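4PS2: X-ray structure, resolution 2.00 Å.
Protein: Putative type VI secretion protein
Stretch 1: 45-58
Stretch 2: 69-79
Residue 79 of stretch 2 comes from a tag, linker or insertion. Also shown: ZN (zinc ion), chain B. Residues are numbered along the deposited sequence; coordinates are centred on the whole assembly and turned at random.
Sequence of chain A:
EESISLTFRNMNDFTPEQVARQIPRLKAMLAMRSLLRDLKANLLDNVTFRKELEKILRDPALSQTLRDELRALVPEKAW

Stretch 1 45-58: DNVTFRKELEKILR
Stretch 2 (69-79) ELRALVPEKAW

Which polar interactions tie the two stretches together most tightly? The shortest is the salt bridge between E54 and R71, with R71 NH2 2.8 Å from E54 OE1. Its hydrogen bond is weak, with an N-H...acceptor angle of only 121°. Neither CA-to-CB bond points at the partner stretch; both run sideways, and the chains bend inward. E54 does so with chi1 and chi2 both m (-60°, -55°) and chi3 at 139°, R71 with chi1 m, chi2 t, chi3 at 102° between wells and chi4 at 99°.

How does R50 engage the end of the chain? Its CA-to-CB bond points toward stretch 2, and the rotamer m, t, m with chi4 at -92° carries the guanidinium to the C-terminus. R50 NH1 donates a weak hydrogen bond to A78 O at 3.3 Å and 158°, the carbonyl lying at the edge of the guanidinium, near its plane. The same NH1 forms a salt bridge with the terminal carboxylate, 3.4 Å from W79 OXT. W79 comes from an expression tag, so this second charge pairing belongs to a tag residue, not to the natural protein. One helical turn earlier, N46 (chi1 m, chi2 -15°) places ND2 3.4 Å from K77 O.

What backbone framework carries these contacts? Stretch 1 is a helix from N46 onward, held by successive i+4 to i bonds such as F49 N to D45 O at 3.0 Å and L53 N to F49 O at 2.9 Å. D45, with chi1 p, caps its start: D45 OD1 accepts from T48 N at 3.2 Å and from T48 OG1 at 2.7 Å. Stretch 2 enters in a helix that began earlier in the chain, makes a type I turn from R71 to V74, extends through V74 and P75 (psi 124° and 142°), and closes in a 3-10 segment from E76 to A78. Measured CA to CA, N46 with A78 at 5.7 Å and R50 with W79 at 7.3 Å use the end of stretch 2, while L53 with R71 at 8.6 Å and L57 with L70 at 8.3 Å use its beginning.

What fills the space between these polar links? F49, L53 and L57, spaced four residues apart, all direct their CA-to-CB bonds toward stretch 2. F49 (chi1 t, chi2 80°) brings CE2 to 3.7 Å from V74 CG1 and 3.8 Å from A78 CB, both obliquely placed about its ring. L53, with chi1 t and chi2 p, sets CD2 4.3 Å from V74 CG2 and 3.9 Å from W79 CZ3; the tryptophan points away at CB, but chi1 m and chi2 119° return its ring to the contact. L57 and L70 share the m, t rotamer, and L57 CD2 lies 3.8 Å from L70 CD1, while L57 CD1 rests 3.5 Å from R71 CG. Together the stretches bury 555 Å².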

# COMPACT_ATOMS: atom_id res chain seq x y z
N ASP A 45 -3.06 5.03 17.55
CA ASP A 45 -4.33 5.75 17.60
C ASP A 45 -4.70 6.27 16.20
O ASP A 45 -3.87 6.23 15.30
CB ASP A 45 -4.29 6.88 18.65
CG ASP A 45 -3.25 7.96 18.44
OD1 ASP A 45 -2.51 7.90 17.44
OD2 ASP A 45 -3.19 8.90 19.26
N ASN A 46 -5.94 6.78 16.05
CA ASN A 46 -6.48 7.28 14.79
C ASN A 46 -5.67 8.41 14.17
O ASN A 46 -5.56 8.45 12.95
CB ASN A 46 -7.93 7.74 14.96
CG ASN A 46 -8.97 6.63 15.13
OD1 ASN A 46 -8.74 5.44 14.88
ND2 ASN A 46 -10.16 7.03 15.52
N VAL A 47 -5.14 9.34 14.99
CA VAL A 47 -4.35 10.47 14.48
C VAL A 47 -3.05 9.98 13.78
O VAL A 47 -2.71 10.49 12.72
CB VAL A 47 -4.10 11.59 15.55
CG1 VAL A 47 -3.28 11.08 16.72
CG2 VAL A 47 -3.40 12.82 14.94
N THR A 48 -2.34 9.00 14.40
CA THR A 48 -1.11 8.43 13.82
C THR A 48 -1.48 7.65 12.55
O THR A 48 -0.83 7.83 11.52
CB THR A 48 -0.40 7.50 14.82
OG1 THR A 48 -0.19 8.20 16.04
CG2 THR A 48 0.97 6.97 14.28
N PHE A 49 -2.53 6.82 12.63
CA PHE A 49 -3.03 6.06 11.49
C PHE A 49 -3.24 6.99 10.28
O PHE A 49 -2.74 6.66 9.20
CB PHE A 49 -4.37 5.34 11.83
CG PHE A 49 -4.98 4.67 10.62
CD1 PHE A 49 -4.52 3.43 10.18
CD2 PHE A 49 -5.97 5.30 9.87
CE1 PHE A 49 -5.06 2.83 9.04
CE2 PHE A 49 -6.47 4.73 8.70
CZ PHE A 49 -6.01 3.49 8.29
N ARG A 50 -4.00 8.11 10.45
CA ARG A 50 -4.28 9.03 9.32
C ARG A 50 -3.02 9.70 8.78
O ARG A 50 -2.94 9.93 7.59
CB ARG A 50 -5.32 10.10 9.68
CG ARG A 50 -6.74 9.54 9.82
CD ARG A 50 -7.80 10.63 10.00
NE ARG A 50 -7.55 11.48 11.17
CZ ARG A 50 -8.03 11.25 12.38
NH1 ARG A 50 -8.79 10.18 12.61
NH2 ARG A 50 -7.76 12.08 13.38
N LYS A 51 -2.06 10.02 9.66
CA LYS A 51 -0.78 10.64 9.27
C LYS A 51 0.04 9.66 8.42
O LYS A 51 0.61 10.04 7.38
CB LYS A 51 -0.01 11.04 10.55
CG LYS A 51 1.39 11.62 10.31
CD LYS A 51 2.21 11.73 11.61
CE LYS A 51 2.88 10.44 12.02
NZ LYS A 51 3.41 10.49 13.41
N GLU A 52 0.11 8.39 8.86
CA GLU A 52 0.84 7.35 8.13
C GLU A 52 0.14 6.99 6.83
O GLU A 52 0.81 6.66 5.86
CB GLU A 52 1.04 6.12 9.01
CG GLU A 52 1.84 6.39 10.27
CD GLU A 52 3.27 6.84 10.07
OE1 GLU A 52 3.82 6.64 8.97
OE2 GLU A 52 3.83 7.43 11.02
N LEU A 53 -1.16 7.05 6.79
CA LEU A 53 -1.89 6.71 5.62
C LEU A 53 -1.57 7.68 4.53
O LEU A 53 -1.33 7.29 3.44
CB LEU A 53 -3.36 6.71 5.87
CG LEU A 53 -4.24 6.47 4.66
CD1 LEU A 53 -4.11 5.08 4.15
CD2 LEU A 53 -5.66 6.82 4.98
N GLU A 54 -1.57 8.95 4.85
CA GLU A 54 -1.28 9.95 3.86
C GLU A 54 0.14 9.82 3.31
O GLU A 54 0.33 9.99 2.17
CB GLU A 54 -1.65 11.35 4.37
CG GLU A 54 -3.14 11.51 4.71
CD GLU A 54 -4.09 11.14 3.58
OE1 GLU A 54 -5.12 10.51 3.81
OE2 GLU A 54 -3.78 11.47 2.45
N LYS A 55 1.09 9.45 4.13
CA LYS A 55 2.45 9.18 3.69
C LYS A 55 2.54 8.01 2.67
O LYS A 55 3.14 8.13 1.67
CB LYS A 55 3.30 8.90 4.90
CG LYS A 55 4.74 8.65 4.61
N ILE A 56 1.90 6.91 2.98
CA ILE A 56 1.81 5.81 2.07
C ILE A 56 1.24 6.24 0.71
O ILE A 56 1.80 5.95 -0.30
CB ILE A 56 1.04 4.62 2.69
CG1 ILE A 56 1.74 4.10 3.93
CG2 ILE A 56 0.90 3.51 1.69
CD1 ILE A 56 1.01 2.98 4.62
N LEU A 57 0.12 6.93 0.70
CA LEU A 57 -0.59 7.21 -0.53
C LEU A 57 -0.06 8.42 -1.32
O LEU A 57 -0.46 8.67 -2.40
CB LEU A 57 -2.07 7.34 -0.28
CG LEU A 57 -2.73 6.16 0.40
CD1 LEU A 57 -4.16 6.44 0.73
CD2 LEU A 57 -2.60 4.84 -0.29
N ARG A 58 0.87 9.12 -0.71
CA ARG A 58 1.54 10.27 -1.29
C ARG A 58 2.47 9.87 -2.46
O ARG A 58 2.70 10.71 -3.33
CB ARG A 58 2.32 10.97 -0.16
CG ARG A 58 3.07 12.25 -0.51
CD ARG A 58 3.69 12.86 0.74
NE ARG A 58 2.70 13.04 1.80
CZ ARG A 58 2.96 12.93 3.10
NH1 ARG A 58 4.20 12.67 3.52
NH2 ARG A 58 1.99 13.08 3.99
N GLU A 69 -8.52 1.83 -4.14
CA GLU A 69 -8.64 0.46 -3.64
C GLU A 69 -7.98 0.35 -2.25
O GLU A 69 -8.50 -0.36 -1.38
CB GLU A 69 -7.94 -0.52 -4.60
CG GLU A 69 -8.65 -0.65 -5.94
CD GLU A 69 -7.96 -1.57 -6.93
OE1 GLU A 69 -6.84 -2.05 -6.62
OE2 GLU A 69 -8.55 -1.82 -8.00
N LEU A 70 -6.87 1.08 -2.04
CA LEU A 70 -6.19 1.10 -0.73
C LEU A 70 -7.03 1.83 0.34
O LEU A 70 -7.23 1.29 1.43
CB LEU A 70 -4.74 1.62 -0.84
CG LEU A 70 -3.78 0.70 -1.61
CD1 LEU A 70 -2.42 1.37 -1.83
CD2 LEU A 70 -3.57 -0.63 -0.92
N ARG A 71 -7.58 3.01 -0.02
CA ARG A 71 -8.46 3.80 0.86
C ARG A 71 -9.77 3.07 1.18
O ARG A 71 -10.32 3.27 2.26
CB ARG A 71 -8.77 5.19 0.28
CG ARG A 71 -7.59 6.12 0.13
CD ARG A 71 -7.99 7.49 -0.40
NE ARG A 71 -8.04 8.48 0.68
CZ ARG A 71 -7.07 9.35 0.95
NH1 ARG A 71 -5.97 9.38 0.21
NH2 ARG A 71 -7.19 10.19 1.96
N ALA A 72 -10.26 2.21 0.25
CA ALA A 72 -11.48 1.42 0.45
C ALA A 72 -11.32 0.33 1.51
O ALA A 72 -12.31 -0.21 2.00
CB ALA A 72 -11.92 0.80 -0.87
N LEU A 73 -10.08 0.02 1.90
CA LEU A 73 -9.78 -0.97 2.93
C LEU A 73 -9.81 -0.35 4.33
O LEU A 73 -9.82 -1.07 5.33
CB LEU A 73 -8.41 -1.61 2.67
CG LEU A 73 -8.25 -2.50 1.42
CD1 LEU A 73 -6.81 -2.90 1.26
CD2 LEU A 73 -9.13 -3.78 1.50
N VAL A 74 -9.84 0.99 4.42
CA VAL A 74 -9.85 1.68 5.72
C VAL A 74 -11.19 1.53 6.45
O VAL A 74 -12.21 1.96 5.89
CB VAL A 74 -9.44 3.17 5.56
CG1 VAL A 74 -9.57 3.92 6.88
CG2 VAL A 74 -8.02 3.28 5.00
N PRO A 75 -11.23 1.01 7.71
CA PRO A 75 -12.52 0.95 8.43
C PRO A 75 -13.08 2.37 8.61
O PRO A 75 -12.31 3.32 8.77
CB PRO A 75 -12.16 0.32 9.78
CG PRO A 75 -10.84 -0.34 9.57
CD PRO A 75 -10.13 0.48 8.54
N GLU A 76 -14.40 2.52 8.50
CA GLU A 76 -15.09 3.82 8.62
C GLU A 76 -14.73 4.62 9.87
O GLU A 76 -14.58 5.84 9.77
CB GLU A 76 -16.61 3.64 8.53
CG GLU A 76 -17.12 3.41 7.12
CD GLU A 76 -18.54 2.88 7.05
OE1 GLU A 76 -19.36 3.49 6.31
OE2 GLU A 76 -18.84 1.86 7.71
N LYS A 77 -14.58 3.95 11.02
CA LYS A 77 -14.24 4.60 12.29
C LYS A 77 -12.83 5.17 12.36
O LYS A 77 -12.53 5.93 13.29
CB LYS A 77 -14.44 3.61 13.44
N ALA A 78 -11.95 4.84 11.40
CA ALA A 78 -10.59 5.38 11.38
C ALA A 78 -10.54 6.76 10.67
O ALA A 78 -9.54 7.47 10.80
CB ALA A 78 -9.65 4.41 10.70
N TRP A 79 -11.59 7.12 9.93
CA TRP A 79 -11.60 8.40 9.21
C TRP A 79 -11.64 9.64 10.12
O TRP A 79 -11.26 10.74 9.66
CB TRP A 79 -12.69 8.42 8.12
CG TRP A 79 -12.41 7.53 6.94
CD1 TRP A 79 -13.16 6.47 6.51
CD2 TRP A 79 -11.29 7.62 6.03
NE1 TRP A 79 -12.58 5.89 5.41
CE2 TRP A 79 -11.45 6.59 5.08
CE3 TRP A 79 -10.17 8.47 5.93
CZ2 TRP A 79 -10.53 6.39 4.03
CZ3 TRP A 79 -9.26 8.26 4.90
CH2 TRP A 79 -9.44 7.24 3.97
OXT TRP A 79 -11.92 9.50 11.33
ZN ZN B . -7.95 -3.56 -8.91